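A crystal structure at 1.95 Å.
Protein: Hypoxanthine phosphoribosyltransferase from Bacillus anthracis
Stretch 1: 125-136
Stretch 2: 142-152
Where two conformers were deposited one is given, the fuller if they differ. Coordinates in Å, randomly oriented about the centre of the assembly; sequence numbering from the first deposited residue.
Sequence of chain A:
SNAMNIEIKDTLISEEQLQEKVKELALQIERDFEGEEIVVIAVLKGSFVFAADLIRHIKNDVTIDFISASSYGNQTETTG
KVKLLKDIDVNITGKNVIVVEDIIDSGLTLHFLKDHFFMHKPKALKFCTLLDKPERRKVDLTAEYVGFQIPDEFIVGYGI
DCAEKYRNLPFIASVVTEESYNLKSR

Stretch 1 (125-136) LKFCTLLDKPER
Stretch 2, residues 142-152: TAEYVGFQIPD

Residues 125-136 and 142-152 pack as neighbouring parallel strands, joined by a backbone hydrogen-bond ladder that continues past a corner in each stretch and ends in charged pairs. Cys 128 pairs with Tyr 145 (CA-CA 4.5 Å), Thr 129 with Val 146 (CA to CA, 5.2 Å), Leu 131 with Phe 148 and Asp 132 with Gln 149 (CA to CA, 4.9 Å in both).

In the first segment, Tyr 145 N donates to Phe 127 O (3.1 Å), Thr 129 N to Tyr 145 O (2.9 Å) and Gly 147 N to Thr 129 O (3.0 Å). The backbones then turn together: extended phi/psi values give way to -71/-47° at Leu 130 and -75/-60° at Gly 147. A CB on Gly 147 would lie 2.4 Å from Leu 130 O, a clash. Beyond the corner, Phe 148 N donates to Leu 130 O (2.8 Å), Asp 132 N to Phe 148 O (2.9 Å) and Ile 150 N to Asp 132 O (3.2 Å).

Before the corner Cys 128 (t) and Tyr 145 (m) lie side by side on one face; after it Leu 131 (chi1 m, chi2 t) and Phe 148 (m) do the same. Cys 128 SG lies 3.8 Å from Tyr 145 CB, and Leu 131 CD2 packs against Phe 148 CB (4.0 Å) and Ile 150 CD1 (3.3 Å; Ile 150 chi1 m, chi2 t). Across the corner, Asp 132 CB approaches Val 146 CG1 at 3.5 Å; Thr 129 OG1 donates to Leu 131 O (2.7 Å) within its own stretch.

Acidic side chains make contacts at both ends: Glu 144 OE1 accepts from the backbone Phe 127 N (3.1 Å, nearly linear), while its OE2 forms a long salt bridge with Lys 126 NZ (3.8 Å). Asp 152 OD1 meets Arg 136 NH1 at 2.6 Å in a salt bridge whose hydrogen bond is weak, at 127°, and Lys 133 NZ more distantly at 3.7 Å.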

# COMPACT_ATOMS: atom_id res chain seq x y z
N LEU A 125 -19.84 -8.87 1.30
CA LEU A 125 -18.90 -8.23 0.38
C LEU A 125 -19.40 -6.86 0.04
O LEU A 125 -20.44 -6.70 -0.60
CB LEU A 125 -18.81 -9.06 -0.89
CG LEU A 125 -17.85 -8.55 -1.99
CD1 LEU A 125 -16.41 -8.68 -1.56
CD2 LEU A 125 -18.10 -9.34 -3.26
N LYS A 126 -18.67 -5.85 0.47
CA LYS A 126 -19.07 -4.47 0.22
C LYS A 126 -17.94 -3.73 -0.45
O LYS A 126 -16.80 -4.17 -0.39
CB LYS A 126 -19.41 -3.78 1.53
CG LYS A 126 -20.51 -4.47 2.33
CD LYS A 126 -21.84 -4.52 1.59
CE LYS A 126 -22.92 -5.21 2.42
NZ LYS A 126 -24.22 -5.16 1.69
N PHE A 127 -18.28 -2.61 -1.09
CA PHE A 127 -17.30 -1.77 -1.77
C PHE A 127 -17.16 -0.40 -1.12
O PHE A 127 -18.16 0.22 -0.76
CB PHE A 127 -17.67 -1.66 -3.24
CG PHE A 127 -17.64 -2.98 -3.91
CD1 PHE A 127 -16.46 -3.47 -4.40
CD2 PHE A 127 -18.77 -3.77 -3.94
CE1 PHE A 127 -16.41 -4.72 -4.96
CE2 PHE A 127 -18.74 -5.02 -4.51
CZ PHE A 127 -17.55 -5.49 -5.02
N CYS A 128 -15.91 0.03 -1.02
CA CYS A 128 -15.55 1.31 -0.44
C CYS A 128 -14.63 2.05 -1.40
O CYS A 128 -13.53 1.58 -1.67
CB CYS A 128 -14.82 1.08 0.89
SG CYS A 128 -14.23 2.60 1.67
N THR A 129 -15.06 3.21 -1.89
CA THR A 129 -14.23 3.97 -2.79
C THR A 129 -14.03 5.38 -2.28
O THR A 129 -14.92 5.96 -1.67
CB THR A 129 -14.82 4.03 -4.23
OG1 THR A 129 -13.90 4.68 -5.13
CG2 THR A 129 -16.14 4.77 -4.24
N LEU A 130 -12.85 5.91 -2.52
CA LEU A 130 -12.54 7.26 -2.10
C LEU A 130 -13.32 8.21 -2.97
O LEU A 130 -13.94 9.15 -2.47
CB LEU A 130 -11.05 7.55 -2.28
CG LEU A 130 -10.63 8.98 -1.88
CD1 LEU A 130 -10.90 9.24 -0.41
CD2 LEU A 130 -9.15 9.19 -2.17
N LEU A 131 -13.28 7.96 -4.29
CA LEU A 131 -13.95 8.83 -5.25
C LEU A 131 -14.94 8.05 -6.10
O LEU A 131 -14.69 6.90 -6.45
CB LEU A 131 -12.91 9.45 -6.17
CG LEU A 131 -11.71 10.12 -5.47
CD1 LEU A 131 -10.68 10.52 -6.52
CD2 LEU A 131 -12.12 11.31 -4.62
N ASP A 132 -16.08 8.68 -6.41
CA ASP A 132 -17.13 8.05 -7.19
C ASP A 132 -17.58 9.02 -8.30
O ASP A 132 -17.67 10.24 -8.08
CB ASP A 132 -18.33 7.68 -6.28
CG ASP A 132 -19.29 6.68 -6.94
OD1 ASP A 132 -18.88 5.99 -7.89
OD2 ASP A 132 -20.44 6.52 -6.45
N LYS A 133 -17.84 8.45 -9.47
CA LYS A 133 -18.31 9.21 -10.63
C LYS A 133 -19.49 8.42 -11.16
O LYS A 133 -19.36 7.71 -12.15
CB LYS A 133 -17.20 9.31 -11.71
CG LYS A 133 -15.94 10.05 -11.22
CD LYS A 133 -14.54 10.00 -11.89
CE LYS A 133 -14.20 10.76 -13.17
NZ LYS A 133 -12.74 10.59 -13.50
N PRO A 134 -20.64 8.50 -10.46
CA PRO A 134 -21.83 7.73 -10.84
C PRO A 134 -22.39 8.08 -12.21
O PRO A 134 -23.15 7.28 -12.74
CB PRO A 134 -22.85 8.04 -9.74
CG PRO A 134 -22.11 8.74 -8.67
CD PRO A 134 -20.90 9.36 -9.30
N GLU A 135 -22.03 9.24 -12.75
CA GLU A 135 -22.50 9.67 -14.07
C GLU A 135 -21.80 8.88 -15.15
O GLU A 135 -22.20 8.88 -16.31
CB GLU A 135 -22.23 11.15 -14.31
CG GLU A 135 -22.76 12.08 -13.23
CD GLU A 135 -22.00 11.98 -11.91
OE1 GLU A 135 -20.99 11.24 -11.82
OE2 GLU A 135 -22.40 12.65 -10.94
N ARG A 136 -20.72 8.20 -14.78
CA ARG A 136 -19.96 7.41 -15.73
C ARG A 136 -20.32 5.92 -15.70
O ARG A 136 -19.73 5.14 -16.45
CB ARG A 136 -18.46 7.60 -15.47
CG ARG A 136 -17.89 8.97 -15.83
CD ARG A 136 -17.50 9.04 -17.30
NE ARG A 136 -16.54 7.98 -17.64
CZ ARG A 136 -15.24 7.99 -17.36
NH1 ARG A 136 -14.70 9.00 -16.70
NH2 ARG A 136 -14.47 6.97 -17.71
N THR A 142 -23.54 0.21 -6.88
CA THR A 142 -23.59 1.24 -5.88
C THR A 142 -22.63 0.82 -4.79
O THR A 142 -22.75 -0.27 -4.22
CB THR A 142 -25.03 1.40 -5.34
OG1 THR A 142 -25.90 1.76 -6.41
CG2 THR A 142 -25.10 2.48 -4.28
N ALA A 143 -21.65 1.68 -4.52
CA ALA A 143 -20.68 1.43 -3.47
C ALA A 143 -21.34 1.79 -2.15
O ALA A 143 -21.94 2.87 -2.01
CB ALA A 143 -19.44 2.27 -3.69
N GLU A 144 -21.18 0.91 -1.16
CA GLU A 144 -21.76 1.17 0.15
C GLU A 144 -21.06 2.34 0.84
O GLU A 144 -21.67 3.06 1.62
CB GLU A 144 -21.72 -0.09 1.03
CG GLU A 144 -22.72 -1.17 0.63
CD GLU A 144 -22.41 -1.97 -0.64
OE1 GLU A 144 -21.28 -1.94 -1.21
OE2 GLU A 144 -23.33 -2.69 -1.08
N TYR A 145 -19.78 2.54 0.57
CA TYR A 145 -19.02 3.61 1.21
C TYR A 145 -18.38 4.46 0.13
O TYR A 145 -17.62 3.94 -0.68
CB TYR A 145 -17.95 3.02 2.16
CG TYR A 145 -18.53 1.95 3.06
CD1 TYR A 145 -19.27 2.30 4.18
CD2 TYR A 145 -18.36 0.61 2.80
CE1 TYR A 145 -19.81 1.33 5.01
CE2 TYR A 145 -18.89 -0.37 3.63
CZ TYR A 145 -19.61 0.00 4.74
OH TYR A 145 -20.15 -0.97 5.55
N VAL A 146 -18.67 5.75 0.15
CA VAL A 146 -18.15 6.69 -0.83
C VAL A 146 -17.61 7.94 -0.17
O VAL A 146 -18.31 8.59 0.60
CB VAL A 146 -19.26 7.13 -1.81
CG1 VAL A 146 -18.70 8.11 -2.83
CG2 VAL A 146 -19.86 5.92 -2.52
N GLY A 147 -16.36 8.29 -0.47
CA GLY A 147 -15.76 9.48 0.08
C GLY A 147 -16.26 10.77 -0.54
O GLY A 147 -16.82 11.63 0.15
N PHE A 148 -16.08 10.89 -1.85
CA PHE A 148 -16.45 12.10 -2.56
C PHE A 148 -16.93 11.82 -3.96
O PHE A 148 -16.42 10.93 -4.65
CB PHE A 148 -15.22 13.00 -2.71
CG PHE A 148 -14.54 13.33 -1.42
CD1 PHE A 148 -13.57 12.48 -0.90
CD2 PHE A 148 -14.80 14.53 -0.77
CE1 PHE A 148 -12.90 12.81 0.26
CE2 PHE A 148 -14.14 14.86 0.40
CZ PHE A 148 -13.19 13.99 0.91
N GLN A 149 -17.91 12.61 -4.38
CA GLN A 149 -18.42 12.54 -5.73
C GLN A 149 -17.75 13.66 -6.49
O GLN A 149 -17.92 14.82 -6.17
CB GLN A 149 -19.92 12.71 -5.80
CG GLN A 149 -20.72 11.48 -5.44
CD GLN A 149 -22.14 11.65 -5.94
OE1 GLN A 149 -22.45 12.62 -6.64
NE2 GLN A 149 -23.01 10.70 -5.62
N ILE A 150 -16.98 13.29 -7.50
CA ILE A 150 -16.26 14.24 -8.31
C ILE A 150 -16.72 14.31 -9.75
O ILE A 150 -17.26 13.35 -10.28
CB ILE A 150 -14.78 13.86 -8.22
CG1 ILE A 150 -14.33 14.32 -6.86
CG2 ILE A 150 -13.94 14.48 -9.34
CD1 ILE A 150 -12.94 13.91 -6.51
N PRO A 151 -16.54 15.47 -10.39
CA PRO A 151 -16.93 15.59 -11.79
C PRO A 151 -15.97 14.79 -12.67
O PRO A 151 -14.82 14.58 -12.27
CB PRO A 151 -16.83 17.10 -12.07
CG PRO A 151 -15.92 17.63 -11.02
CD PRO A 151 -16.14 16.77 -9.82
N ASP A 152 -16.46 14.34 -13.82
CA ASP A 152 -15.67 13.56 -14.77
C ASP A 152 -14.47 14.33 -15.31
O ASP A 152 -14.53 14.95 -16.38
CB ASP A 152 -16.55 13.09 -15.92
CG ASP A 152 -15.84 12.09 -16.81
OD1 ASP A 152 -14.80 11.54 -16.38
OD2 ASP A 152 -16.32 11.83 -17.92